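PDB 5I0F: glycoside hydrolase family 31 from Trueperella pyogenes, which probably degrades cycloalternan, acting on alpha-glucosidic bonds as a glycoside hydrolase of family 31, and is captured here with a covalent sugar intermediate. Local coordinates for residues A[300-305]-A[328-333]; A[336-341]-A[385-390]; A[447-452]-A[498-503]. All blocks are in the same frame, centred on the assembly; numbering follows the deposited sequence.

Interaction 1 (A[300-305]-A[328-333]). With GLC (alpha-D-glucopyranose), chain C; BGC (beta-D-glucopyranose), chain B.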
loop_
_atom_site.group_PDB
_atom_site.type_symbol
_atom_site.label_atom_id
_atom_site.label_comp_id
_atom_site.label_asym_id
_atom_site.label_seq_id
_atom_site.Cartn_x
_atom_site.Cartn_y
_atom_site.Cartn_z
ATOM N N SER A 300 -17.580 -7.238 5.618
ATOM C CA SER A 300 -16.343 -7.926 6.017
ATOM C C SER A 300 -16.169 -7.840 7.541
ATOM O O SER A 300 -16.648 -6.901 8.192
ATOM C CB SER A 300 -15.159 -7.292 5.303
ATOM O OG SER A 300 -13.915 -7.897 5.651
ATOM N N GLY A 301 -15.485 -8.829 8.086
ATOM C CA GLY A 301 -15.145 -8.849 9.504
ATOM C C GLY A 301 -14.189 -9.984 9.767
ATOM O O GLY A 301 -14.520 -11.149 9.508
ATOM N N ASN A 302 -12.997 -9.682 10.269
ATOM C CA ASN A 302 -12.012 -10.745 10.450
ATOM C C ASN A 302 -12.483 -11.874 11.399
ATOM O O ASN A 302 -12.049 -13.017 11.247
ATOM C CB ASN A 302 -10.656 -10.195 10.899
ATOM C CG ASN A 302 -9.589 -11.282 10.939
ATOM O OD1 ASN A 302 -9.348 -11.907 11.996
ATOM N ND2 ASN A 302 -8.992 -11.562 9.800
ATOM N N GLU A 303 -13.387 -11.558 12.345
ATOM C CA GLU A 303 -13.853 -12.554 13.315
ATOM C C GLU A 303 -15.038 -13.379 12.836
ATOM O O GLU A 303 -15.605 -14.125 13.619
ATOM C CB GLU A 303 -14.109 -11.895 14.688
ATOM C CG GLU A 303 -12.795 -11.356 15.229
ATOM C CD GLU A 303 -12.823 -10.909 16.669
ATOM O OE1 GLU A 303 -11.717 -10.811 17.227
ATOM O OE2 GLU A 303 -13.895 -10.609 17.229
ATOM N N TRP A 304 -15.408 -13.256 11.559
ATOM C CA TRP A 304 -16.384 -14.180 10.972
ATOM C C TRP A 304 -15.590 -15.384 10.475
ATOM O O TRP A 304 -15.222 -15.448 9.302
ATOM C CB TRP A 304 -17.129 -13.533 9.826
ATOM C CG TRP A 304 -17.851 -12.289 10.212
ATOM C CD1 TRP A 304 -18.208 -11.881 11.471
ATOM C CD2 TRP A 304 -18.361 -11.323 9.318
ATOM N NE1 TRP A 304 -18.870 -10.686 11.410
ATOM C CE2 TRP A 304 -18.968 -10.309 10.097
ATOM C CE3 TRP A 304 -18.350 -11.194 7.926
ATOM C CZ2 TRP A 304 -19.584 -9.201 9.527
ATOM C CZ3 TRP A 304 -18.971 -10.064 7.359
ATOM C CH2 TRP A 304 -19.564 -9.093 8.163
ATOM N N ASN A 305 -15.315 -16.310 11.385
ATOM C CA ASN A 305 -14.379 -17.401 11.111
ATOM C C ASN A 305 -15.026 -18.786 11.089
ATOM O O ASN A 305 -14.336 -19.800 11.210
ATOM C CB ASN A 305 -13.169 -17.346 12.030
ATOM C CG ASN A 305 -13.469 -17.777 13.453
ATOM O OD1 ASN A 305 -14.593 -17.640 13.950
ATOM N ND2 ASN A 305 -12.450 -18.295 14.124
ATOM N N VAL A 328 -16.607 -10.571 2.155
ATOM C CA VAL A 328 -15.210 -10.988 2.260
ATOM C C VAL A 328 -15.071 -11.873 3.502
ATOM O O VAL A 328 -15.567 -11.513 4.574
ATOM C CB VAL A 328 -14.275 -9.749 2.385
ATOM C CG1 VAL A 328 -12.811 -10.179 2.428
ATOM C CG2 VAL A 328 -14.527 -8.789 1.219
ATOM N N ILE A 329 -14.408 -13.027 3.356
ATOM C CA ILE A 329 -14.089 -13.901 4.467
ATOM C C ILE A 329 -12.575 -13.975 4.542
ATOM O O ILE A 329 -11.920 -14.366 3.564
ATOM C CB ILE A 329 -14.693 -15.326 4.284
ATOM C CG1 ILE A 329 -16.166 -15.238 3.853
ATOM C CG2 ILE A 329 -14.534 -16.125 5.576
ATOM C CD1 ILE A 329 -16.798 -16.558 3.465
ATOM N N GLU A 330 -12.031 -13.555 5.687
ATOM C CA GLU A 330 -10.597 -13.544 5.925
ATOM C C GLU A 330 -10.121 -14.768 6.650
ATOM O O GLU A 330 -9.176 -15.422 6.201
ATOM C CB GLU A 330 -10.191 -12.275 6.702
ATOM C CG GLU A 330 -10.469 -11.020 5.926
ATOM C CD GLU A 330 -9.690 -9.821 6.429
ATOM O OE1 GLU A 330 -9.451 -9.726 7.676
ATOM O OE2 GLU A 330 -9.344 -8.973 5.566
ATOM N N ALA A 331 -10.790 -15.085 7.755
ATOM C CA ALA A 331 -10.459 -16.239 8.588
ATOM C C ALA A 331 -11.299 -17.442 8.141
ATOM O O ALA A 331 -12.195 -17.868 8.844
ATOM C CB ALA A 331 -10.710 -15.918 10.056
ATOM N N TRP A 332 -10.990 -17.946 6.951
ATOM C CA TRP A 332 -11.650 -19.091 6.333
ATOM C C TRP A 332 -10.806 -20.361 6.370
ATOM O O TRP A 332 -11.352 -21.475 6.294
ATOM C CB TRP A 332 -12.005 -18.779 4.855
ATOM C CG TRP A 332 -10.854 -18.528 3.965
ATOM C CD1 TRP A 332 -10.216 -17.347 3.763
ATOM C CD2 TRP A 332 -10.166 -19.499 3.171
ATOM N NE1 TRP A 332 -9.165 -17.516 2.891
ATOM C CE2 TRP A 332 -9.112 -18.826 2.507
ATOM C CE3 TRP A 332 -10.337 -20.863 2.956
ATOM C CZ2 TRP A 332 -8.238 -19.472 1.622
ATOM C CZ3 TRP A 332 -9.452 -21.521 2.065
ATOM C CH2 TRP A 332 -8.430 -20.814 1.413
ATOM N N SER A 333 -9.481 -20.209 6.414
ATOM C CA SER A 333 -8.576 -21.329 6.143
ATOM C C SER A 333 -8.054 -21.978 7.427
ATOM O O SER A 333 -8.390 -21.563 8.542
ATOM C CB SER A 333 -7.410 -20.840 5.292
ATOM O OG SER A 333 -6.421 -20.201 6.107
HETATM C C1 GLC C . -5.413 -11.260 10.024
HETATM C C2 GLC C . -4.245 -11.732 10.907
HETATM C C3 GLC C . -3.475 -12.871 10.252
HETATM C C4 GLC C . -4.436 -13.967 9.801
HETATM C C5 GLC C . -5.495 -13.377 8.874
HETATM C C6 GLC C . -6.494 -14.417 8.377
HETATM O O2 GLC C . -3.344 -10.649 11.171
HETATM O O3 GLC C . -2.501 -13.393 11.167
HETATM O O4 GLC C . -3.700 -14.998 9.124
HETATM O O5 GLC C . -6.211 -12.362 9.584
HETATM O O6 GLC C . -7.244 -14.940 9.466
HETATM C C2 BGC B . -5.349 -6.187 6.118
HETATM C C3 BGC B . -6.569 -6.225 7.057
HETATM C C4 BGC B . -6.883 -7.674 7.415
HETATM C C5 BGC B . -5.650 -8.375 8.006
HETATM C C6 BGC B . -5.945 -9.862 8.156
HETATM C C1 BGC B . -4.464 -7.454 5.997
HETATM O O2 BGC B . -4.751 -4.911 5.815
HETATM O O3 BGC B . -7.689 -5.586 6.439
HETATM O O4 BGC B . -7.977 -7.734 8.350
HETATM O O5 BGC B . -4.441 -8.208 7.222
HETATM O O6 BGC B . -4.913 -10.510 8.906
HETATM O O HOH W 1 -13.453 -13.529 8.220
HETATM O O HOH W 2 -13.927 -10.855 6.583
HETATM O O HOH W 3 -12.003 -20.560 9.967
#
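N302 reaches across to E330 with its amide: ND2 donates to OE1 of E330 over 2.8 Å, a nearly straight bond (166°) close to the amide plane and meeting the carboxylate on its anti side. The two side chains cross at about a right angle. Both grip the bound sugar. ND2 of N302 also donates to O5 of the alpha-glucose at 2.9 Å, and OE1 of E330 accepts from O4 of the beta-glucose at 2.6 Å. OE2 of E330 forms a salt bridge with K465, so both carboxylate oxygens are engaged. The segments are the ends of parallel strands 297-300 and 326-329 with the loops that follow, at the C-terminal mouth of a TIM barrel. Water bridges the backbones there: one molecule accepts from N of E330 and lies in donating range of O of G301 and O of W304, while another links N of G301 to O of V328. Farther out, CB of A331 packs 3.4 Å from O of N302, and CA of N305 makes a C-H...O contact of 3.2 Å to O of A331. The W304 indole, whose NE1 is bonded to D603, carries the S300-G301 backbone on one face.

Interaction 2 (A[336-341]-A[385-390]). With BGC (beta-D-glucopyranose), chain B; GLC (alpha-D-glucopyranose), chain C.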
loop_
_atom_site.group_PDB
_atom_site.type_symbol
_atom_site.label_atom_id
_atom_site.label_comp_id
_atom_site.label_asym_id
_atom_site.label_seq_id
_atom_site.Cartn_x
_atom_site.Cartn_y
_atom_site.Cartn_z
ATOM N N GLU A 336 -2.560 -21.981 8.239
ATOM C CA GLU A 336 -1.218 -22.502 8.030
ATOM C C GLU A 336 -0.778 -22.332 6.578
ATOM O O GLU A 336 0.295 -21.811 6.337
ATOM C CB GLU A 336 -1.175 -23.958 8.430
ATOM C CG GLU A 336 -1.426 -24.146 9.929
ATOM C CD GLU A 336 -1.007 -25.504 10.455
ATOM O OE1 GLU A 336 -0.447 -26.327 9.692
ATOM O OE2 GLU A 336 -1.225 -25.745 11.659
ATOM N N GLY A 337 -1.611 -22.782 5.629
ATOM C CA GLY A 337 -1.308 -22.729 4.197
ATOM C C GLY A 337 -2.180 -21.811 3.346
ATOM O O GLY A 337 -1.877 -21.599 2.166
ATOM N N PHE A 338 -3.264 -21.285 3.920
ATOM C CA PHE A 338 -4.207 -20.387 3.212
ATOM C C PHE A 338 -4.691 -20.927 1.871
ATOM O O PHE A 338 -4.891 -20.198 0.908
ATOM C CB PHE A 338 -3.638 -18.972 3.155
ATOM C CG PHE A 338 -3.296 -18.464 4.513
ATOM C CD1 PHE A 338 -4.286 -17.929 5.323
ATOM C CD2 PHE A 338 -2.005 -18.648 5.046
ATOM C CE1 PHE A 338 -4.016 -17.548 6.626
ATOM C CE2 PHE A 338 -1.723 -18.248 6.359
ATOM C CZ PHE A 338 -2.726 -17.698 7.148
ATOM N N THR A 339 -4.907 -22.247 1.856
ATOM C CA THR A 339 -5.336 -22.977 0.685
ATOM C C THR A 339 -6.571 -23.871 0.932
ATOM O O THR A 339 -7.321 -24.161 0.006
ATOM C CB THR A 339 -4.130 -23.829 0.196
ATOM O OG1 THR A 339 -3.032 -22.935 -0.073
ATOM C CG2 THR A 339 -4.443 -24.521 -1.021
ATOM N N ILE A 340 -6.771 -24.277 2.181
ATOM C CA ILE A 340 -7.767 -25.268 2.596
ATOM C C ILE A 340 -8.622 -24.675 3.714
ATOM O O ILE A 340 -8.077 -24.108 4.647
ATOM C CB ILE A 340 -7.046 -26.520 3.121
ATOM C CG1 ILE A 340 -6.143 -27.093 1.998
ATOM C CG2 ILE A 340 -8.041 -27.542 3.667
ATOM C CD1 ILE A 340 -5.243 -28.210 2.416
ATOM N N PHE A 341 -9.946 -24.841 3.619
ATOM C CA PHE A 341 -10.873 -24.379 4.653
ATOM C C PHE A 341 -10.604 -25.040 6.025
ATOM O O PHE A 341 -10.263 -26.234 6.097
ATOM C CB PHE A 341 -12.335 -24.631 4.237
ATOM C CG PHE A 341 -12.953 -23.528 3.403
ATOM C CD1 PHE A 341 -12.802 -23.501 2.022
ATOM C CD2 PHE A 341 -13.694 -22.513 4.002
ATOM C CE1 PHE A 341 -13.372 -22.505 1.258
ATOM C CE2 PHE A 341 -14.269 -21.508 3.238
ATOM C CZ PHE A 341 -14.108 -21.503 1.860
ATOM N N ILE A 385 -15.613 -13.399 -1.542
ATOM C CA ILE A 385 -14.184 -13.104 -1.735
ATOM C C ILE A 385 -13.374 -13.725 -0.581
ATOM O O ILE A 385 -13.740 -13.539 0.568
ATOM C CB ILE A 385 -13.953 -11.570 -1.727
ATOM C CG1 ILE A 385 -14.820 -10.861 -2.780
ATOM C CG2 ILE A 385 -12.479 -11.213 -1.875
ATOM C CD1 ILE A 385 -14.442 -11.080 -4.202
ATOM N N LEU A 386 -12.273 -14.427 -0.879
ATOM C CA LEU A 386 -11.414 -15.009 0.147
ATOM C C LEU A 386 -10.070 -14.305 0.238
ATOM O O LEU A 386 -9.456 -13.961 -0.789
ATOM C CB LEU A 386 -11.154 -16.490 -0.130
ATOM C CG LEU A 386 -12.375 -17.405 -0.244
ATOM C CD1 LEU A 386 -11.936 -18.858 -0.392
ATOM C CD2 LEU A 386 -13.304 -17.251 0.954
ATOM N N TRP A 387 -9.585 -14.177 1.469
ATOM C CA TRP A 387 -8.315 -13.521 1.779
ATOM C C TRP A 387 -7.110 -14.386 1.439
ATOM O O TRP A 387 -7.154 -15.614 1.575
ATOM C CB TRP A 387 -8.304 -13.219 3.271
ATOM C CG TRP A 387 -7.163 -12.426 3.852
ATOM C CD1 TRP A 387 -7.144 -11.086 4.065
ATOM C CD2 TRP A 387 -5.935 -12.932 4.384
ATOM N NE1 TRP A 387 -5.972 -10.726 4.687
ATOM C CE2 TRP A 387 -5.211 -11.831 4.883
ATOM C CE3 TRP A 387 -5.375 -14.202 4.480
ATOM C CZ2 TRP A 387 -3.939 -11.956 5.463
ATOM C CZ3 TRP A 387 -4.128 -14.337 5.061
ATOM C CH2 TRP A 387 -3.422 -13.213 5.551
ATOM N N GLN A 388 -6.060 -13.719 0.994
ATOM C CA GLN A 388 -4.767 -14.307 0.643
ATOM C C GLN A 388 -3.637 -13.417 1.105
ATOM O O GLN A 388 -3.843 -12.210 1.346
ATOM C CB GLN A 388 -4.674 -14.479 -0.869
ATOM C CG GLN A 388 -5.614 -15.543 -1.427
ATOM C CD GLN A 388 -5.151 -16.943 -1.114
ATOM O OE1 GLN A 388 -4.408 -17.531 -1.878
ATOM N NE2 GLN A 388 -5.600 -17.493 -0.000
ATOM N N ILE A 389 -2.440 -14.018 1.193
ATOM C CA ILE A 389 -1.197 -13.330 1.514
ATOM C C ILE A 389 -0.091 -13.964 0.612
ATOM O O ILE A 389 -0.114 -15.197 0.405
ATOM C CB ILE A 389 -0.867 -13.503 3.018
ATOM C CG1 ILE A 389 0.372 -12.727 3.452
ATOM C CG2 ILE A 389 -0.630 -14.969 3.363
ATOM C CD1 ILE A 389 0.130 -11.269 3.606
ATOM N N PRO A 390 0.848 -13.163 0.070
ATOM C CA PRO A 390 1.889 -13.756 -0.807
ATOM C C PRO A 390 3.109 -14.178 0.017
ATOM O O PRO A 390 4.221 -13.678 -0.186
ATOM C CB PRO A 390 2.209 -12.617 -1.758
ATOM C CG PRO A 390 2.051 -11.379 -0.924
ATOM C CD PRO A 390 1.052 -11.696 0.175
HETATM C C2 BGC B . -5.349 -6.187 6.118
HETATM C C3 BGC B . -6.569 -6.225 7.057
HETATM C C4 BGC B . -6.883 -7.674 7.415
HETATM C C5 BGC B . -5.650 -8.375 8.006
HETATM C C6 BGC B . -5.945 -9.862 8.156
HETATM C C1 BGC B . -4.464 -7.454 5.997
HETATM O O2 BGC B . -4.751 -4.911 5.815
HETATM O O3 BGC B . -7.689 -5.586 6.439
HETATM O O4 BGC B . -7.977 -7.734 8.350
HETATM O O5 BGC B . -4.441 -8.208 7.222
HETATM O O6 BGC B . -4.913 -10.510 8.906
HETATM C C1 GLC C . -5.413 -11.260 10.024
HETATM C C2 GLC C . -4.245 -11.732 10.907
HETATM C C3 GLC C . -3.475 -12.871 10.252
HETATM C C4 GLC C . -4.436 -13.967 9.801
HETATM C C5 GLC C . -5.495 -13.377 8.874
HETATM C C6 GLC C . -6.494 -14.417 8.377
HETATM O O2 GLC C . -3.344 -10.649 11.171
HETATM O O3 GLC C . -2.501 -13.393 11.167
HETATM O O4 GLC C . -3.700 -14.998 9.124
HETATM O O5 GLC C . -6.211 -12.362 9.584
HETATM O O6 GLC C . -7.244 -14.940 9.466
#
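The rings of F338 and W387 meet in an offset edge-to-face pair, the edge of the indole turned toward the phenyl face, with planes 60° apart and centroids of the phenyl and the six-membered indole ring 5.3 Å apart. CZ3 of W387 does the touching, 3.6 Å from both CD1 and CE1 of F338. The indole is itself layered: C5 of the alpha-glucose lies over one face, toward the rim, the backbone N of I389 lies above the opposite face, and C1 of the beta-glucose sits in plane at the edge. The W387 ring thus lies against both sugars, and NE1, which passes 3.6 Å from C6 of the beta-glucose, is held by a hydrogen bond to D467. F338 adds CZ, 3.5 Å from O4 of the alpha-glucose, so the two rings form an aromatic wall of the glycan pocket in the GH31 barrel. Behind this wall Q388 pins the loop. Its NE2 donates to O of F338 at 2.9 Å, almost straight (174°) and in the carbonyl plane, and spends its other N-H on O of W387 at the same distance. The amide is thus fixed in rotation, and OE1 is left to accept from Y500 and R452. Separately, CZ of F341 meets CD1 of L386 at 4.1 Å, side chains crossing at about a right angle, and the F341 ring also packs edge-to-face with W332 and W367. Segment 336-341 belongs to the long loop between strand 326-329 and helix 370-379. Its touching part runs at 152° to that of 385-390, beside the end of strand 383-388, which runs in the barrel between strands 326-329 and 463-466, with Y496 of helix 485-506 touching Q388.

Interaction 3 (A[447-452]-A[498-503])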
loop_
_atom_site.group_PDB
_atom_site.type_symbol
_atom_site.label_atom_id
_atom_site.label_comp_id
_atom_site.label_asym_id
_atom_site.label_seq_id
_atom_site.Cartn_x
_atom_site.Cartn_y
_atom_site.Cartn_z
ATOM N N TRP A 447 2.370 -21.496 -10.669
ATOM C CA TRP A 447 2.638 -22.459 -9.607
ATOM C C TRP A 447 1.889 -22.071 -8.331
ATOM O O TRP A 447 1.232 -22.895 -7.714
ATOM C CB TRP A 447 4.151 -22.604 -9.328
ATOM C CG TRP A 447 4.431 -23.825 -8.534
ATOM C CD1 TRP A 447 4.830 -25.040 -9.012
ATOM C CD2 TRP A 447 4.288 -23.975 -7.120
ATOM N NE1 TRP A 447 4.957 -25.939 -7.977
ATOM C CE2 TRP A 447 4.620 -25.314 -6.808
ATOM C CE3 TRP A 447 3.911 -23.109 -6.085
ATOM C CZ2 TRP A 447 4.597 -25.802 -5.516
ATOM C CZ3 TRP A 447 3.867 -23.600 -4.798
ATOM C CH2 TRP A 447 4.203 -24.944 -4.523
ATOM N N TRP A 448 2.021 -20.818 -7.929
ATOM C CA TRP A 448 1.381 -20.332 -6.723
ATOM C C TRP A 448 -0.146 -20.389 -6.817
ATOM O O TRP A 448 -0.807 -20.884 -5.895
ATOM C CB TRP A 448 1.825 -18.883 -6.468
ATOM C CG TRP A 448 1.310 -18.320 -5.179
ATOM C CD1 TRP A 448 0.330 -17.378 -5.025
ATOM C CD2 TRP A 448 1.741 -18.665 -3.860
ATOM N NE1 TRP A 448 0.139 -17.109 -3.697
ATOM C CE2 TRP A 448 1.000 -17.875 -2.960
ATOM C CE3 TRP A 448 2.692 -19.550 -3.352
ATOM C CZ2 TRP A 448 1.169 -17.950 -1.587
ATOM C CZ3 TRP A 448 2.855 -19.643 -1.975
ATOM C CH2 TRP A 448 2.107 -18.819 -1.108
ATOM N N THR A 449 -0.706 -19.911 -7.926
ATOM C CA THR A 449 -2.161 -19.837 -8.053
ATOM C C THR A 449 -2.821 -21.201 -8.345
ATOM O O THR A 449 -3.984 -21.392 -8.038
ATOM C CB THR A 449 -2.590 -18.815 -9.120
ATOM O OG1 THR A 449 -1.951 -19.123 -10.361
ATOM C CG2 THR A 449 -2.219 -17.400 -8.672
ATOM N N GLU A 450 -2.090 -22.143 -8.925
ATOM C CA GLU A 450 -2.638 -23.467 -9.189
ATOM C C GLU A 450 -3.055 -24.149 -7.879
ATOM O O GLU A 450 -4.049 -24.862 -7.839
ATOM C CB GLU A 450 -1.622 -24.327 -9.944
ATOM C CG GLU A 450 -2.179 -25.618 -10.497
ATOM C CD GLU A 450 -3.311 -25.447 -11.509
ATOM O OE1 GLU A 450 -3.424 -24.403 -12.180
ATOM O OE2 GLU A 450 -4.108 -26.408 -11.636
ATOM N N GLN A 451 -2.313 -23.889 -6.807
ATOM C CA GLN A 451 -2.686 -24.361 -5.462
ATOM C C GLN A 451 -4.107 -23.893 -5.034
ATOM O O GLN A 451 -4.765 -24.562 -4.228
ATOM C CB GLN A 451 -1.653 -23.885 -4.433
ATOM C CG GLN A 451 -0.200 -24.344 -4.653
ATOM C CD GLN A 451 0.099 -25.725 -4.078
ATOM O OE1 GLN A 451 -0.257 -26.013 -2.927
ATOM N NE2 GLN A 451 0.778 -26.579 -4.861
ATOM N N ARG A 452 -4.549 -22.744 -5.546
ATOM C CA ARG A 452 -5.864 -22.143 -5.231
ATOM C C ARG A 452 -6.935 -22.328 -6.280
ATOM O O ARG A 452 -8.062 -21.847 -6.079
ATOM C CB ARG A 452 -5.723 -20.610 -5.048
ATOM C CG ARG A 452 -5.042 -20.204 -3.782
ATOM C CD ARG A 452 -3.541 -20.020 -3.938
ATOM N NE ARG A 452 -3.039 -19.767 -2.606
ATOM C CZ ARG A 452 -1.854 -20.108 -2.127
ATOM N NH1 ARG A 452 -0.923 -20.712 -2.876
ATOM N NH2 ARG A 452 -1.599 -19.823 -0.864
ATOM N N ARG A 498 -1.721 -9.230 -10.377
ATOM C CA ARG A 498 -1.785 -9.868 -11.692
ATOM C C ARG A 498 -1.958 -11.389 -11.626
ATOM O O ARG A 498 -2.761 -11.955 -12.360
ATOM C CB ARG A 498 -0.533 -9.547 -12.498
ATOM C CG ARG A 498 -0.492 -10.197 -13.868
ATOM C CD ARG A 498 0.754 -9.839 -14.643
ATOM N NE ARG A 498 0.702 -10.442 -15.982
ATOM C CZ ARG A 498 1.680 -10.401 -16.877
ATOM N NH1 ARG A 498 2.817 -9.783 -16.612
ATOM N NH2 ARG A 498 1.509 -10.994 -18.053
ATOM N N ALA A 499 -1.183 -12.052 -10.770
ATOM C CA ALA A 499 -1.236 -13.534 -10.656
ATOM C C ALA A 499 -2.654 -14.009 -10.375
ATOM O O ALA A 499 -3.134 -14.929 -11.019
ATOM C CB ALA A 499 -0.316 -14.011 -9.544
ATOM N N TYR A 500 -3.330 -13.360 -9.417
ATOM C CA TYR A 500 -4.675 -13.791 -9.029
ATOM C C TYR A 500 -5.743 -13.344 -10.045
ATOM O O TYR A 500 -6.705 -14.088 -10.305
ATOM C CB TYR A 500 -5.009 -13.334 -7.617
ATOM C CG TYR A 500 -4.345 -14.151 -6.532
ATOM C CD1 TYR A 500 -3.034 -13.874 -6.097
ATOM C CD2 TYR A 500 -5.019 -15.199 -5.930
ATOM C CE1 TYR A 500 -2.443 -14.620 -5.081
ATOM C CE2 TYR A 500 -4.445 -15.938 -4.905
ATOM C CZ TYR A 500 -3.159 -15.654 -4.486
ATOM O OH TYR A 500 -2.637 -16.386 -3.437
ATOM N N GLY A 501 -5.565 -12.159 -10.633
ATOM C CA GLY A 501 -6.408 -11.731 -11.756
ATOM C C GLY A 501 -6.388 -12.741 -12.899
ATOM O O GLY A 501 -7.437 -13.116 -13.421
ATOM N N ASP A 502 -5.190 -13.220 -13.253
ATOM C CA ASP A 502 -5.034 -14.233 -14.306
ATOM C C ASP A 502 -5.693 -15.576 -13.940
ATOM O O ASP A 502 -6.270 -16.238 -14.817
ATOM C CB ASP A 502 -3.552 -14.442 -14.655
ATOM C CG ASP A 502 -2.950 -13.261 -15.391
ATOM O OD1 ASP A 502 -3.709 -12.379 -15.847
ATOM O OD2 ASP A 502 -1.699 -13.191 -15.511
ATOM N N LEU A 503 -5.595 -15.998 -12.670
ATOM C CA LEU A 503 -6.308 -17.199 -12.212
ATOM C C LEU A 503 -7.801 -17.075 -12.473
ATOM O O LEU A 503 -8.407 -17.952 -13.075
ATOM C CB LEU A 503 -6.034 -17.490 -10.725
ATOM C CG LEU A 503 -6.848 -18.628 -10.108
ATOM C CD1 LEU A 503 -6.549 -19.937 -10.839
ATOM C CD2 LEU A 503 -6.606 -18.728 -8.607
HETATM O O HOH W 4 -1.533 -16.733 -12.437
#
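T449 and L503 are the nearest CA pair between the two segments, 6.4 Å apart, where outer helices 442-450 and 485-506 of the TIM barrel meet. The apolar contacts centre on these two. CB of T449 packs 4.0 Å from CB of L503, whose CD2 also lies against O of T449 and CB of R452. CG2 of T449 points the other way along helix 485-506: it sits over the centre of the Y500 ring face, with CB and O of A499 beside it. Among the aromatic groups, W448 and Y500 meet at their rims without stacking, planes 80° apart. Two N-H-bearing side chains, W448 and R452, approach OH of Y500. NE1 of W448 donates to it at 2.9 Å, a bent bond (131°) in which the oxygen lies out of the indole plane, while the guanidinium of R452 turns one face to this oxygen. NE of R452 and OH of Y500 are each hydrogen-bonded to Q388 on strand 383-388. Within its own segment, NH1 of R452 lies 3.4 Å above the centre of the W448 ring and donates to O of W448 at 3.0 Å. Water adds a further link between the helices. T449 OG1 is bonded to O of R445 one helical turn earlier, and a single water molecule donates both to OG1 of T449 at 3.2 Å and to O of A499 at 2.8 Å.

How the interactions relate
Interactions 1 and 2 are neighbours in the barrel sheet, centres 11 Å apart, and line the same glycan: both touch the alpha- and the beta-glucose. N of I329 and NE1 of W332 are hydrogen-bonded to O of I385 at 2.9 Å and O of W387 at 3.1 Å, respectively. Interaction 3 lies a layer farther out, 12 Å between centres from interaction 2 and 21 Å from interaction 1. Its route to the pocket is Q388, whose OE1 is hydrogen-bonded to OH of Y500 at 2.6 Å and to NE of R452 at 2.7 Å. The helix pair thereby probably helps to position Q388, a second-shell residue behind F338 and W387, while the R452 side chain stays about 11 Å from a bound alpha-glucose.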